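Local coordinates for prephenate dehydrogenase (Aquifex aeolicus, PDB 2G5C) that catalyses the NAD-dependent oxidative decarboxylation of prephenate to 3-(4-hydroxyphenyl)pyruvate, a step in the biosynthesis of tyrosine, at the interface of chains A and B. Coordinates in Å, arbitrary orientation; residue numbers count along the deposited sequence, not the author numbering. Chains: chain A/B, prephenate dehydrogenase.

The three contacts belong to one two-fold interface of prephenate dehydrogenase; contacts 1 and 2 have twins with the chains exchanged, while contact 3 straddles the axis. Contact 3 lies about 19 Å from contact 1 and 16 Å from contact 2, while contacts 1 and 2 are about 28 Å apart, measured between the centres of their C-alpha atoms. Helix 238-260 of both chains serves contacts 1 and 3, at its ends in the first and its middle in the second. Helix 264-279 (264-272 in chain B) supplies contacts 1 and 2. An apolar centre is thus flanked by charged patches, consistent with a dimer built by the family's dimerization region.

Contact 1: the interface of chains A and B. Residues chain A 73, 235, 238; chain B 259-260, 262, 264.
A:Leu235 and A:Lys238 of one prephenate dehydrogenase subunit meet B:Glu262 of the other within the dimerization region of this family. The tighter part packs leucine methyls and the lysine stem against B:Glu262, B:Glu264 and B:Ile259. A:Leu235, with CG anti to its backbone N (chi1 166°), sends its methyls across the two glutamates at about right angles. CD1 of A:Leu235 lies 3.7 Å from the carboxylate carbon CD of B:Glu262. CD2 of A:Leu235 is 3.4 Å from OE2 of B:Glu264. Leucine suits this place because its forked end puts one methyl on each glutamate. A:Lys238 slides antiparallel past B:Ile259, its CG 3.9 Å from CG2 of B:Ile259. The lysine chain then bends at chi3 (67°), and its ammonium turns to B:Glu262 in a salt bridge, NZ to OE2 3.4 Å, whose hydrogen bond is weak. With an alanine in place of A:Lys238, the B:Glu262 carboxylate would probably lose its cationic mate and the side of B:Ile259 its cover.

The looser side carries a bridging water, water 1, 2.6 Å from OE2 of B:Glu262 and 3.3 Å from the backbone O of A:Leu235. Farther along, A:Arg73 reaches B:Glu264 from the opposite direction as a salt bridge, with NH2 2.5 Å from OE2. The guanidinium and carboxylate planes are 40° apart and no N-H is aimed at the oxygen, so the pair is probably held mainly by charge. Little of A:Arg73, also an NADH-binding residue, is buried here; arginine is long enough to reach the partner from helix 72-85.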
loop_
_atom_site.group_PDB
_atom_site.type_symbol
_atom_site.label_atom_id
_atom_site.label_comp_id
_atom_site.label_asym_id
_atom_site.label_seq_id
_atom_site.Cartn_x
_atom_site.Cartn_y
_atom_site.Cartn_z
ATOM N N ARG A 73 -6.321 24.257 8.622
ATOM C CA ARG A 73 -7.542 24.857 9.155
ATOM C C ARG A 73 -7.248 26.146 9.914
ATOM O O ARG A 73 -8.127 26.986 10.073
ATOM C CB ARG A 73 -8.247 23.886 10.107
ATOM C CG ARG A 73 -9.090 22.811 9.439
ATOM C CD ARG A 73 -10.368 23.385 8.824
ATOM N NE ARG A 73 -11.276 22.331 8.371
ATOM C CZ ARG A 73 -11.933 21.507 9.183
ATOM N NH1 ARG A 73 -11.796 21.609 10.498
ATOM N NH2 ARG A 73 -12.729 20.572 8.679
ATOM N N LEU A 235 -12.192 17.735 3.441
ATOM C CA LEU A 235 -13.106 18.874 3.402
ATOM C C LEU A 235 -12.552 19.951 2.473
ATOM O O LEU A 235 -13.247 20.436 1.581
ATOM C CB LEU A 235 -13.290 19.494 4.794
ATOM C CG LEU A 235 -13.964 20.879 4.776
ATOM C CD1 LEU A 235 -15.419 20.747 4.341
ATOM C CD2 LEU A 235 -13.883 21.525 6.152
ATOM N N LYS A 238 -12.632 18.779 -1.154
ATOM C CA LYS A 238 -13.840 18.004 -1.420
ATOM C C LYS A 238 -14.154 17.685 -2.883
ATOM O O LYS A 238 -14.380 16.525 -3.228
ATOM C CB LYS A 238 -15.055 18.690 -0.788
ATOM C CG LYS A 238 -16.336 17.865 -0.872
ATOM C CD LYS A 238 -17.525 18.593 -0.249
ATOM C CE LYS A 238 -17.892 19.834 -1.049
ATOM N NZ LYS A 238 -19.004 20.612 -0.429
ATOM N N ILE B 259 -18.162 12.669 3.113
ATOM C CA ILE B 259 -17.380 13.758 2.557
ATOM C C ILE B 259 -18.284 14.775 1.860
ATOM O O ILE B 259 -18.119 15.980 2.043
ATOM C CB ILE B 259 -16.316 13.227 1.569
ATOM C CG1 ILE B 259 -15.259 12.425 2.340
ATOM C CG2 ILE B 259 -15.679 14.388 0.817
ATOM C CD1 ILE B 259 -14.315 11.613 1.456
ATOM N N VAL B 260 -19.250 14.297 1.078
ATOM C CA VAL B 260 -20.154 15.205 0.379
ATOM C C VAL B 260 -20.949 16.083 1.337
ATOM O O VAL B 260 -21.011 17.296 1.154
ATOM C CB VAL B 260 -21.160 14.457 -0.533
ATOM C CG1 VAL B 260 -20.417 13.661 -1.572
ATOM C CG2 VAL B 260 -22.058 13.552 0.287
ATOM N N GLU B 262 -20.160 16.788 4.241
ATOM C CA GLU B 262 -19.231 17.432 5.161
ATOM C C GLU B 262 -19.584 17.115 6.618
ATOM O O GLU B 262 -19.583 17.993 7.482
ATOM C CB GLU B 262 -19.235 18.945 4.925
ATOM C CG GLU B 262 -18.938 19.318 3.482
ATOM C CD GLU B 262 -18.931 20.814 3.245
ATOM O OE1 GLU B 262 -19.939 21.479 3.566
ATOM O OE2 GLU B 262 -17.917 21.327 2.729
ATOM N N GLU B 264 -18.464 16.423 9.509
ATOM C CA GLU B 264 -17.207 16.510 10.247
ATOM C C GLU B 264 -16.974 15.498 11.362
ATOM O O GLU B 264 -15.946 14.819 11.384
ATOM C CB GLU B 264 -17.046 17.915 10.832
ATOM C CG GLU B 264 -17.130 19.049 9.818
ATOM C CD GLU B 264 -16.024 19.009 8.780
ATOM O OE1 GLU B 264 -16.029 18.094 7.926
ATOM O OE2 GLU B 264 -15.147 19.899 8.826
HETATM O O HOH W 1 -15.801 22.501 1.695
#

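Contact 2: the interface of chains A and B. Residues chain A 218, 278, 281; chain B 217-218, 220-221, 223-224.
B:Lys217 and B:Thr220, which receive A:Arg278, lie in helix 214-220, whose backbone departs from regular helical torsions at B:Thr220 (phi -113°) before the 3-10 helix 221-224 begins. The side chain of A:Arg278 bends at chi2 (55°), bringing its guanidinium to this stretch. NE donates to the hydroxyl OG1 of B:Thr220 at 2.8 Å, and NH2 donates to the backbone O of B:Lys217 at 2.9 Å. Both acceptors lie near the guanidinium plane, so the two bonds together fix its rotation. Arginine suits the place because it offers several N-H groups on one rigid plane, and threonine because its hydroxyl can accept one of them. The aliphatic stem of the arginine is used as well: its CG lies 3.4 Å from CG of B:Lys224, where the two side chains pass at a slant.

Nearer A:Asp218, NH2 of B:Arg221 gives A:Asp218 OD2 a salt-bridging hydrogen bond of 3.0 Å, which OD2 accepts on its syn lone pair while lying tilted out of the arginine's guanidinium plane. The carboxylate and guanidinium stand nearly perpendicular (84°), so this is a one-oxygen contact, not a paired one. Beside A:Arg278, CG2 of A:Ile281 rests 4.0 Å from CG of B:Lys217.

In the fold, the end of C-terminal helix 264-279 of chain A thus reaches over to the 214-224 segment of chain B.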
loop_
_atom_site.group_PDB
_atom_site.type_symbol
_atom_site.label_atom_id
_atom_site.label_comp_id
_atom_site.label_asym_id
_atom_site.label_seq_id
_atom_site.Cartn_x
_atom_site.Cartn_y
_atom_site.Cartn_z
ATOM N N ASP A 218 -0.021 -3.684 2.591
ATOM C CA ASP A 218 0.311 -2.534 1.753
ATOM C C ASP A 218 -0.492 -1.317 2.202
ATOM O O ASP A 218 -0.004 -0.189 2.140
ATOM C CB ASP A 218 0.001 -2.813 0.276
ATOM C CG ASP A 218 1.074 -3.650 -0.407
ATOM O OD1 ASP A 218 1.063 -3.721 -1.658
ATOM O OD2 ASP A 218 1.923 -4.237 0.296
ATOM N N ARG A 278 2.583 0.409 -13.699
ATOM C CA ARG A 278 3.127 0.439 -12.347
ATOM C C ARG A 278 4.639 0.197 -12.351
ATOM O O ARG A 278 5.365 0.756 -11.534
ATOM C CB ARG A 278 2.436 -0.600 -11.461
ATOM C CG ARG A 278 2.992 -0.657 -10.045
ATOM C CD ARG A 278 2.967 0.711 -9.369
ATOM N NE ARG A 278 3.466 0.644 -7.996
ATOM C CZ ARG A 278 4.740 0.431 -7.674
ATOM N NH1 ARG A 278 5.651 0.279 -8.626
ATOM N NH2 ARG A 278 5.099 0.342 -6.400
ATOM N N ILE A 281 6.901 3.209 -13.039
ATOM C CA ILE A 281 6.893 4.232 -11.993
ATOM C C ILE A 281 8.146 4.103 -11.132
ATOM O O ILE A 281 8.851 5.118 -10.954
ATOM C CB ILE A 281 5.662 4.103 -11.070
ATOM C CG1 ILE A 281 4.385 4.404 -11.855
ATOM C CG2 ILE A 281 5.789 5.062 -9.895
ATOM C CD1 ILE A 281 3.118 4.214 -11.049
ATOM O OXT ILE A 281 8.400 2.986 -10.639
ATOM N N LYS B 217 2.679 4.310 -4.180
ATOM C CA LYS B 217 3.507 3.175 -4.579
ATOM C C LYS B 217 3.406 1.980 -3.633
ATOM O O LYS B 217 3.376 0.827 -4.079
ATOM C CB LYS B 217 4.960 3.620 -4.718
ATOM C CG LYS B 217 5.203 4.505 -5.941
ATOM C CD LYS B 217 6.538 5.242 -5.864
ATOM C CE LYS B 217 7.705 4.276 -5.687
ATOM N NZ LYS B 217 7.779 3.267 -6.784
ATOM N N ASP B 218 3.356 2.252 -2.332
ATOM C CA ASP B 218 3.240 1.188 -1.334
ATOM C C ASP B 218 1.913 0.464 -1.521
ATOM O O ASP B 218 1.852 -0.766 -1.503
ATOM C CB ASP B 218 3.304 1.772 0.081
ATOM C CG ASP B 218 4.678 2.326 0.428
ATOM O OD1 ASP B 218 4.813 2.967 1.495
ATOM O OD2 ASP B 218 5.624 2.120 -0.360
ATOM N N THR B 220 0.198 0.190 -4.206
ATOM C CA THR B 220 0.068 -0.458 -5.514
ATOM C C THR B 220 1.193 -1.398 -5.924
ATOM O O THR B 220 1.245 -1.840 -7.068
ATOM C CB THR B 220 -0.084 0.598 -6.636
ATOM O OG1 THR B 220 1.111 1.383 -6.722
ATOM C CG2 THR B 220 -1.248 1.519 -6.343
ATOM N N ARG B 221 2.093 -1.709 -5.003
ATOM C CA ARG B 221 3.198 -2.599 -5.330
ATOM C C ARG B 221 2.679 -3.952 -5.820
ATOM O O ARG B 221 3.273 -4.568 -6.704
ATOM C CB ARG B 221 4.093 -2.791 -4.107
ATOM C CG ARG B 221 5.292 -3.692 -4.340
ATOM C CD ARG B 221 6.009 -3.964 -3.027
ATOM N NE ARG B 221 5.100 -4.516 -2.022
ATOM C CZ ARG B 221 4.518 -5.711 -2.109
ATOM N NH1 ARG B 221 4.747 -6.494 -3.155
ATOM N NH2 ARG B 221 3.694 -6.118 -1.153
ATOM N N ALA B 223 0.250 -4.448 -7.635
ATOM C CA ALA B 223 -0.332 -4.323 -8.968
ATOM C C ALA B 223 0.661 -4.824 -10.019
ATOM O O ALA B 223 0.338 -4.916 -11.208
ATOM C CB ALA B 223 -0.706 -2.875 -9.251
ATOM N N LYS B 224 1.871 -5.152 -9.573
ATOM C CA LYS B 224 2.910 -5.658 -10.469
ATOM C C LYS B 224 2.900 -7.184 -10.550
ATOM O O LYS B 224 3.723 -7.783 -11.238
ATOM C CB LYS B 224 4.279 -5.169 -9.997
ATOM C CG LYS B 224 4.474 -3.675 -10.196
ATOM C CD LYS B 224 5.381 -3.065 -9.141
ATOM C CE LYS B 224 6.781 -3.630 -9.200
ATOM N NZ LYS B 224 7.637 -3.020 -8.153
#

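Contact 3: the interface of chains A and B. Residues chain A 190, 194, 248-249, 252; chain B 190, 248-249, 252.
A:Val190 and B:Val190 meet tip to tip near the two-fold axis, their CG1 methyls 3.2 Å apart, closer than methyl groups normally sit. This aliphatic packing continues through A:Leu194, whose CD2 lies 3.9 Å from CG2 of B:Val190. The leucine is turned away from a staggered rotamer (chi1 -111°), which may reflect crowding or an uncertain fit of this side chain. Compact, branched side chains suit a place where backbones come close.

Aromatic contacts form the second group. A:Phe248 and B:Phe248 approach from opposite directions and touch at their edges, CE2 to CE2 3.6 Å, with the rings nearly perpendicular and unstacked. Within each subunit, CG2 of Val190 covers one ring face, centrally in chain A and toward the rim in chain B. Flat phenylalanine suits the place, giving a face to its own valine and an edge to the partner. B:Phe248 turns its CE1 edge toward the backbone O of A:Val190, 3.7 Å away in the ring plane, probably a mild electrostatic attraction. CD2 of A:Leu252 lies 3.7 Å from CE2 of B:Phe248.

The acidic residues are the third group. Each Glu249 lays its chain against Leu252 of the partner, CG of A:Glu249 being 3.9 Å from CD2 of B:Leu252. OE2 of A:Glu249 and OE2 of B:Glu249 are 5.2 Å apart, and such like charges may favour uptake of a proton.

In the fold, helices 238-260 of the two chains run antiparallel side by side, and helices 173-201 of chain A and 173-200 of chain B also meet here.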
loop_
_atom_site.group_PDB
_atom_site.type_symbol
_atom_site.label_atom_id
_atom_site.label_comp_id
_atom_site.label_asym_id
_atom_site.label_seq_id
_atom_site.Cartn_x
_atom_site.Cartn_y
_atom_site.Cartn_z
ATOM N N VAL A 190 -9.180 5.371 -0.015
ATOM C CA VAL A 190 -9.341 3.954 -0.316
ATOM C C VAL A 190 -8.921 3.074 0.864
ATOM O O VAL A 190 -9.605 2.107 1.200
ATOM C CB VAL A 190 -8.523 3.575 -1.582
ATOM C CG1 VAL A 190 -8.287 2.080 -1.633
ATOM C CG2 VAL A 190 -9.284 4.022 -2.822
ATOM N N LEU A 194 -11.031 0.483 3.056
ATOM C CA LEU A 194 -10.630 -0.924 3.164
ATOM C C LEU A 194 -10.725 -1.370 4.626
ATOM O O LEU A 194 -11.172 -2.483 4.921
ATOM C CB LEU A 194 -9.180 -1.119 2.694
ATOM C CG LEU A 194 -8.854 -1.876 1.406
ATOM C CD1 LEU A 194 -9.681 -3.157 1.331
ATOM C CD2 LEU A 194 -9.117 -0.986 0.208
ATOM N N PHE A 248 -12.080 6.482 -9.593
ATOM C CA PHE A 248 -11.615 5.202 -9.081
ATOM C C PHE A 248 -12.706 4.132 -9.172
ATOM O O PHE A 248 -12.441 2.998 -9.576
ATOM C CB PHE A 248 -11.167 5.353 -7.615
ATOM C CG PHE A 248 -10.937 4.039 -6.917
ATOM C CD1 PHE A 248 -9.811 3.272 -7.201
ATOM C CD2 PHE A 248 -11.873 3.546 -6.012
ATOM C CE1 PHE A 248 -9.621 2.023 -6.593
ATOM C CE2 PHE A 248 -11.698 2.301 -5.395
ATOM C CZ PHE A 248 -10.569 1.535 -5.686
ATOM N N GLU A 249 -13.933 4.482 -8.791
ATOM C CA GLU A 249 -15.007 3.508 -8.852
ATOM C C GLU A 249 -15.319 3.107 -10.291
ATOM O O GLU A 249 -15.825 2.020 -10.533
ATOM C CB GLU A 249 -16.256 4.031 -8.133
ATOM C CG GLU A 249 -16.020 4.227 -6.640
ATOM C CD GLU A 249 -17.263 4.649 -5.877
ATOM O OE1 GLU A 249 -17.995 5.524 -6.379
ATOM O OE2 GLU A 249 -17.492 4.119 -4.766
ATOM N N LEU A 252 -12.623 0.458 -10.952
ATOM C CA LEU A 252 -12.901 -0.744 -10.178
ATOM C C LEU A 252 -14.138 -1.475 -10.712
ATOM O O LEU A 252 -14.178 -2.703 -10.741
ATOM C CB LEU A 252 -13.087 -0.386 -8.697
ATOM C CG LEU A 252 -13.452 -1.525 -7.727
ATOM C CD1 LEU A 252 -12.423 -2.646 -7.840
ATOM C CD2 LEU A 252 -13.525 -0.998 -6.277
ATOM N N VAL B 190 -8.203 -3.606 -5.736
ATOM C CA VAL B 190 -8.104 -2.181 -5.423
ATOM C C VAL B 190 -6.781 -1.607 -5.947
ATOM O O VAL B 190 -6.742 -0.505 -6.498
ATOM C CB VAL B 190 -8.200 -1.951 -3.896
ATOM C CG1 VAL B 190 -7.861 -0.504 -3.548
ATOM C CG2 VAL B 190 -9.609 -2.299 -3.411
ATOM N N PHE B 248 -16.774 -3.627 -0.262
ATOM C CA PHE B 248 -15.833 -2.523 -0.230
ATOM C C PHE B 248 -16.491 -1.255 -0.766
ATOM O O PHE B 248 -16.343 -0.185 -0.190
ATOM C CB PHE B 248 -14.597 -2.856 -1.077
ATOM C CG PHE B 248 -13.692 -1.679 -1.324
ATOM C CD1 PHE B 248 -12.935 -1.134 -0.292
ATOM C CD2 PHE B 248 -13.633 -1.087 -2.584
ATOM C CE1 PHE B 248 -12.136 -0.015 -0.505
ATOM C CE2 PHE B 248 -12.836 0.037 -2.813
ATOM C CZ PHE B 248 -12.087 0.576 -1.770
ATOM N N GLU B 249 -17.214 -1.386 -1.871
ATOM C CA GLU B 249 -17.876 -0.241 -2.470
ATOM C C GLU B 249 -18.926 0.333 -1.531
ATOM O O GLU B 249 -19.177 1.538 -1.531
ATOM C CB GLU B 249 -18.478 -0.634 -3.823
ATOM C CG GLU B 249 -17.396 -1.000 -4.841
ATOM C CD GLU B 249 -17.913 -1.159 -6.261
ATOM O OE1 GLU B 249 -18.890 -1.905 -6.474
ATOM O OE2 GLU B 249 -17.326 -0.544 -7.172
ATOM N N LEU B 252 -16.824 2.375 0.869
ATOM C CA LEU B 252 -16.303 3.566 0.207
ATOM C C LEU B 252 -17.421 4.562 -0.071
ATOM O O LEU B 252 -17.235 5.771 0.052
ATOM C CB LEU B 252 -15.602 3.190 -1.107
ATOM C CG LEU B 252 -15.064 4.324 -1.992
ATOM C CD1 LEU B 252 -14.115 5.220 -1.217
ATOM C CD2 LEU B 252 -14.349 3.721 -3.188
#